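Local coordinates for penicillin-binding protein 2B (PDB 2WAD) that cross-links the peptides of adjacent glycan strands in pneumococcal cell wall peptidoglycan during peripheral growth and is a target of penicillin, at residues L71-K77 / S220-L226. Residues are numbered along the deposited sequence; the frame is centred on the assembly and turned at random.
Sequences LVENTLK and SWDRKIL. Unlike the reference sequence in segment 220-226: I225 (reference Val).
R223 lays one face of its guanidinium over V72, with CZ 3.9 Å from V72 CG2, while NH1 donates edge-on to N74 OD1 at 3.2 Å; its NE pairs with E269, and N74 ND2 reaches R60 O. The backbones beneath are extended antiparallel strands, 72-77 and 220-225, their axes 4.6 Å apart at closest and 158° between directions. V72-I225, N74-R223 and L76-W221 are non-hydrogen-bonded pairs sharing one face. The hydrogen-bonded pairs E73-K224, T75-D222 and K77-S220 put their side chains on the other. T75 N to D222 O (2.9 Å) and D222 N to T75 O (3.0 Å) make the central ring; K224 N gives 2.8 Å to E73 O, and L226 N to L71 O (3.1 Å) prolongs the ladder. One water bridges L71 O and L226 O. With chi1 p and the rest t, K77 runs diagonally so that NZ meets D222 OD1 at 2.8 Å, a salt bridge; E73 OE2 and K224 NZ form another, long at 3.4 Å and weak as a hydrogen bond. This is regular antiparallel pairing within the PBP dimerisation-domain region, away from the active-site serine. Strand 215-225 edges the three-stranded sheet, strand 72-83 is its middle, and V72 and L71 pack on strand 63-64 and helix 231-234.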
ATOM      1  N   LEU A  71       0.921  -9.755  13.340  1.00 36.82           N
ATOM      2  CA  LEU A  71       0.885 -10.065  11.925  1.00 36.37           C
ATOM      3  C   LEU A  71       2.236 -10.520  11.393  1.00 35.43           C
ATOM      4  O   LEU A  71       2.316 -11.065  10.295  1.00 36.78           O
ATOM      5  CB  LEU A  71       0.405  -8.851  11.143  1.00 33.49           C
ATOM      6  CG  LEU A  71      -0.953  -8.315  11.601  1.00 36.35           C
ATOM      7  CD1 LEU A  71      -1.322  -7.138  10.684  1.00 28.57           C
ATOM      8  CD2 LEU A  71      -2.007  -9.436  11.523  1.00 31.08           C
ATOM      9  N   VAL A  72       3.291 -10.270  12.158  1.00 36.99           N
ATOM     10  CA  VAL A  72       4.638 -10.684  11.789  1.00 41.22           C
ATOM     11  C   VAL A  72       5.375 -11.275  12.984  1.00 43.72           C
ATOM     12  O   VAL A  72       4.831 -11.385  14.083  1.00 44.24           O
ATOM     13  CB  VAL A  72       5.500  -9.516  11.304  1.00 41.46           C
ATOM     14  CG1 VAL A  72       4.907  -8.905  10.047  1.00 41.17           C
ATOM     15  CG2 VAL A  72       5.663  -8.502  12.425  1.00 42.50           C
ATOM     16  N   GLU A  73       6.633 -11.632  12.763  1.00 45.44           N
ATOM     17  CA  GLU A  73       7.375 -12.420  13.735  1.00 48.62           C
ATOM     18  C   GLU A  73       8.851 -12.127  13.551  1.00 47.26           C
ATOM     19  O   GLU A  73       9.347 -12.147  12.427  1.00 49.41           O
ATOM     20  CB  GLU A  73       7.154 -13.904  13.452  1.00 50.26           C
ATOM     21  CG  GLU A  73       7.715 -14.836  14.504  1.00 59.25           C
ATOM     22  CD  GLU A  73       6.645 -15.217  15.500  1.00 69.84           C
ATOM     23  OE1 GLU A  73       5.866 -14.306  15.877  1.00 76.62           O
ATOM     24  OE2 GLU A  73       6.556 -16.411  15.868  1.00 67.78           O
ATOM     25  N   ASN A  74       9.539 -11.858  14.655  1.00 48.38           N
ATOM     26  CA  ASN A  74      10.996 -11.794  14.655  1.00 48.71           C
ATOM     27  C   ASN A  74      11.530 -13.105  15.208  1.00 50.07           C
ATOM     28  O   ASN A  74      11.348 -13.408  16.386  1.00 50.49           O
ATOM     29  CB  ASN A  74      11.479 -10.637  15.523  1.00 48.06           C
ATOM     30  CG  ASN A  74      11.367  -9.301  14.822  1.00 49.12           C
ATOM     31  OD1 ASN A  74      11.407  -9.229  13.601  1.00 47.30           O
ATOM     32  ND2 ASN A  74      11.255  -8.230  15.599  1.00 48.12           N
ATOM     33  N   THR A  75      12.174 -13.897  14.358  1.00 51.14           N
ATOM     34  CA  THR A  75      12.558 -15.234  14.773  1.00 52.97           C
ATOM     35  C   THR A  75      14.065 -15.286  15.021  1.00 53.88           C
ATOM     36  O   THR A  75      14.845 -14.630  14.333  1.00 52.85           O
ATOM     37  CB  THR A  75      11.971 -16.317  13.829  1.00 53.78           C
ATOM     38  OG1 THR A  75      12.582 -17.589  14.080  1.00 59.96           O
ATOM     39  CG2 THR A  75      12.098 -15.937  12.359  1.00 53.61           C
ATOM     40  N   LEU A  76      14.462 -16.026  16.051  1.00 55.12           N
ATOM     41  CA  LEU A  76      15.845 -16.026  16.527  1.00 56.84           C
ATOM     42  C   LEU A  76      16.594 -17.214  15.914  1.00 56.47           C
ATOM     43  O   LEU A  76      16.098 -18.342  15.955  1.00 58.65           O
ATOM     44  CB  LEU A  76      15.857 -16.129  18.060  1.00 56.86           C
ATOM     45  CG  LEU A  76      16.493 -15.027  18.921  1.00 60.69           C
ATOM     46  CD1 LEU A  76      15.743 -14.831  20.233  1.00 61.26           C
ATOM     47  CD2 LEU A  76      17.988 -15.232  19.187  1.00 63.62           C
ATOM     48  N   LYS A  77      17.768 -16.968  15.334  1.00 55.05           N
ATOM     49  CA  LYS A  77      18.621 -18.041  14.810  1.00 53.16           C
ATOM     50  C   LYS A  77      20.025 -18.013  15.418  1.00 52.21           C
ATOM     51  O   LYS A  77      20.402 -17.060  16.104  1.00 52.04           O
ATOM     52  CB  LYS A  77      18.706 -17.979  13.282  1.00 52.20           C
ATOM     53  CG  LYS A  77      19.124 -16.615  12.760  1.00 56.77           C
ATOM     54  CD  LYS A  77      18.992 -16.482  11.250  1.00 61.86           C
ATOM     55  CE  LYS A  77      19.409 -15.083  10.796  1.00 65.45           C
ATOM     56  NZ  LYS A  77      19.011 -14.763   9.385  1.00 68.02           N
ATOM     57  N   SER A 220      20.998 -14.106  15.535  1.00 51.19           N
ATOM     58  CA  SER A 220      20.481 -13.019  14.695  1.00 52.85           C
ATOM     59  C   SER A 220      18.941 -13.072  14.567  1.00 54.05           C
ATOM     60  O   SER A 220      18.278 -13.587  15.467  1.00 53.25           O
ATOM     61  CB  SER A 220      21.155 -13.094  13.323  1.00 53.49           C
ATOM     62  OG  SER A 220      20.852 -11.967  12.518  1.00 53.49           O
ATOM     63  N   TRP A 221      18.376 -12.533  13.482  1.00 55.21           N
ATOM     64  CA  TRP A 221      16.931 -12.641  13.189  1.00 57.73           C
ATOM     65  C   TRP A 221      16.573 -12.894  11.727  1.00 56.97           C
ATOM     66  O   TRP A 221      17.223 -12.394  10.803  1.00 57.99           O
ATOM     67  CB  TRP A 221      16.137 -11.378  13.553  1.00 58.81           C
ATOM     68  CG  TRP A 221      16.349 -10.860  14.908  1.00 64.04           C
ATOM     69  CD1 TRP A 221      15.771 -11.301  16.060  1.00 69.36           C
ATOM     70  CD2 TRP A 221      17.194  -9.767  15.266  1.00 71.12           C
ATOM     71  NE1 TRP A 221      16.226 -10.558  17.126  1.00 73.87           N
ATOM     72  CE2 TRP A 221      17.102  -9.610  16.665  1.00 73.71           C
ATOM     73  CE3 TRP A 221      18.031  -8.913  14.541  1.00 71.92           C
ATOM     74  CZ2 TRP A 221      17.822  -8.632  17.356  1.00 77.69           C
ATOM     75  CZ3 TRP A 221      18.749  -7.942  15.229  1.00 77.16           C
ATOM     76  CH2 TRP A 221      18.638  -7.808  16.624  1.00 77.28           C
ATOM     77  N   ASP A 222      15.493 -13.641  11.535  1.00 54.60           N
ATOM     78  CA  ASP A 222      14.740 -13.554  10.298  1.00 53.83           C
ATOM     79  C   ASP A 222      13.450 -12.821  10.650  1.00 51.20           C
ATOM     80  O   ASP A 222      12.990 -12.839  11.792  1.00 48.37           O
ATOM     81  CB  ASP A 222      14.459 -14.944   9.719  1.00 54.98           C
ATOM     82  CG  ASP A 222      15.732 -15.652   9.266  1.00 58.50           C
ATOM     83  OD1 ASP A 222      16.414 -15.123   8.361  1.00 62.97           O
ATOM     84  OD2 ASP A 222      16.050 -16.730   9.815  1.00 58.41           O
ATOM     85  N   ARG A 223      12.893 -12.135   9.665  1.00 48.81           N
ATOM     86  CA  ARG A 223      11.599 -11.515   9.838  1.00 47.44           C
ATOM     87  C   ARG A 223      10.619 -12.390   9.074  1.00 47.58           C
ATOM     88  O   ARG A 223      10.791 -12.603   7.870  1.00 48.86           O
ATOM     89  CB  ARG A 223      11.641 -10.121   9.223  1.00 46.79           C
ATOM     90  CG  ARG A 223      10.305  -9.420   9.089  1.00 49.53           C
ATOM     91  CD  ARG A 223       9.845  -8.873  10.432  1.00 47.04           C
ATOM     92  NE  ARG A 223       9.046  -7.665  10.276  1.00 36.36           N
ATOM     93  CZ  ARG A 223       8.903  -6.760  11.237  1.00 39.81           C
ATOM     94  NH1 ARG A 223       9.509  -6.932  12.400  1.00 31.70           N
ATOM     95  NH2 ARG A 223       8.178  -5.674  11.039  1.00 37.01           N
ATOM     96  N   LYS A 224       9.598 -12.901   9.757  1.00 45.86           N
ATOM     97  CA  LYS A 224       8.536 -13.603   9.037  1.00 44.87           C
ATOM     98  C   LYS A 224       7.122 -13.001   9.105  1.00 41.70           C
ATOM     99  O   LYS A 224       6.740 -12.417  10.111  1.00 39.99           O
ATOM    100  CB  LYS A 224       8.583 -15.114   9.288  1.00 45.77           C
ATOM    101  CG  LYS A 224       7.744 -15.635  10.431  1.00 46.11           C
ATOM    102  CD  LYS A 224       7.622 -17.143  10.296  1.00 51.65           C
ATOM    103  CE  LYS A 224       7.906 -17.825  11.623  1.00 53.59           C
ATOM    104  NZ  LYS A 224       6.851 -17.474  12.615  1.00 51.50           N
ATOM    105  N   ILE A 225       6.390 -13.111   8.002  1.00 41.03           N
ATOM    106  CA  ILE A 225       4.999 -12.674   7.886  1.00 41.13           C
ATOM    107  C   ILE A 225       4.095 -13.864   8.178  1.00 41.21           C
ATOM    108  O   ILE A 225       4.180 -14.881   7.496  1.00 42.95           O
ATOM    109  CB  ILE A 225       4.697 -12.178   6.454  1.00 39.32           C
ATOM    110  CG1 ILE A 225       5.722 -11.110   6.053  1.00 40.67           C
ATOM    111  CG2 ILE A 225       3.310 -11.587   6.390  1.00 38.11           C
ATOM    112  CD1 ILE A 225       6.198 -11.175   4.622  1.00 38.27           C
ATOM    113  N   LEU A 226       3.253 -13.758   9.202  1.00 41.50           N
ATOM    114  CA  LEU A 226       2.360 -14.861   9.548  1.00 43.22           C
ATOM    115  C   LEU A 226       1.255 -15.033   8.514  1.00 43.77           C
ATOM    116  O   LEU A 226       0.900 -14.082   7.820  1.00 44.12           O
ATOM    117  CB  LEU A 226       1.752 -14.658  10.933  1.00 42.66           C
ATOM    118  CG  LEU A 226       2.714 -14.333  12.074  1.00 46.05           C
ATOM    119  CD1 LEU A 226       1.941 -14.007  13.339  1.00 48.95           C
ATOM    120  CD2 LEU A 226       3.641 -15.508  12.332  1.00 51.78           C
TER
HETATM  121  O   HOH W   1       0.163 -11.432   8.563  1.00 31.55           O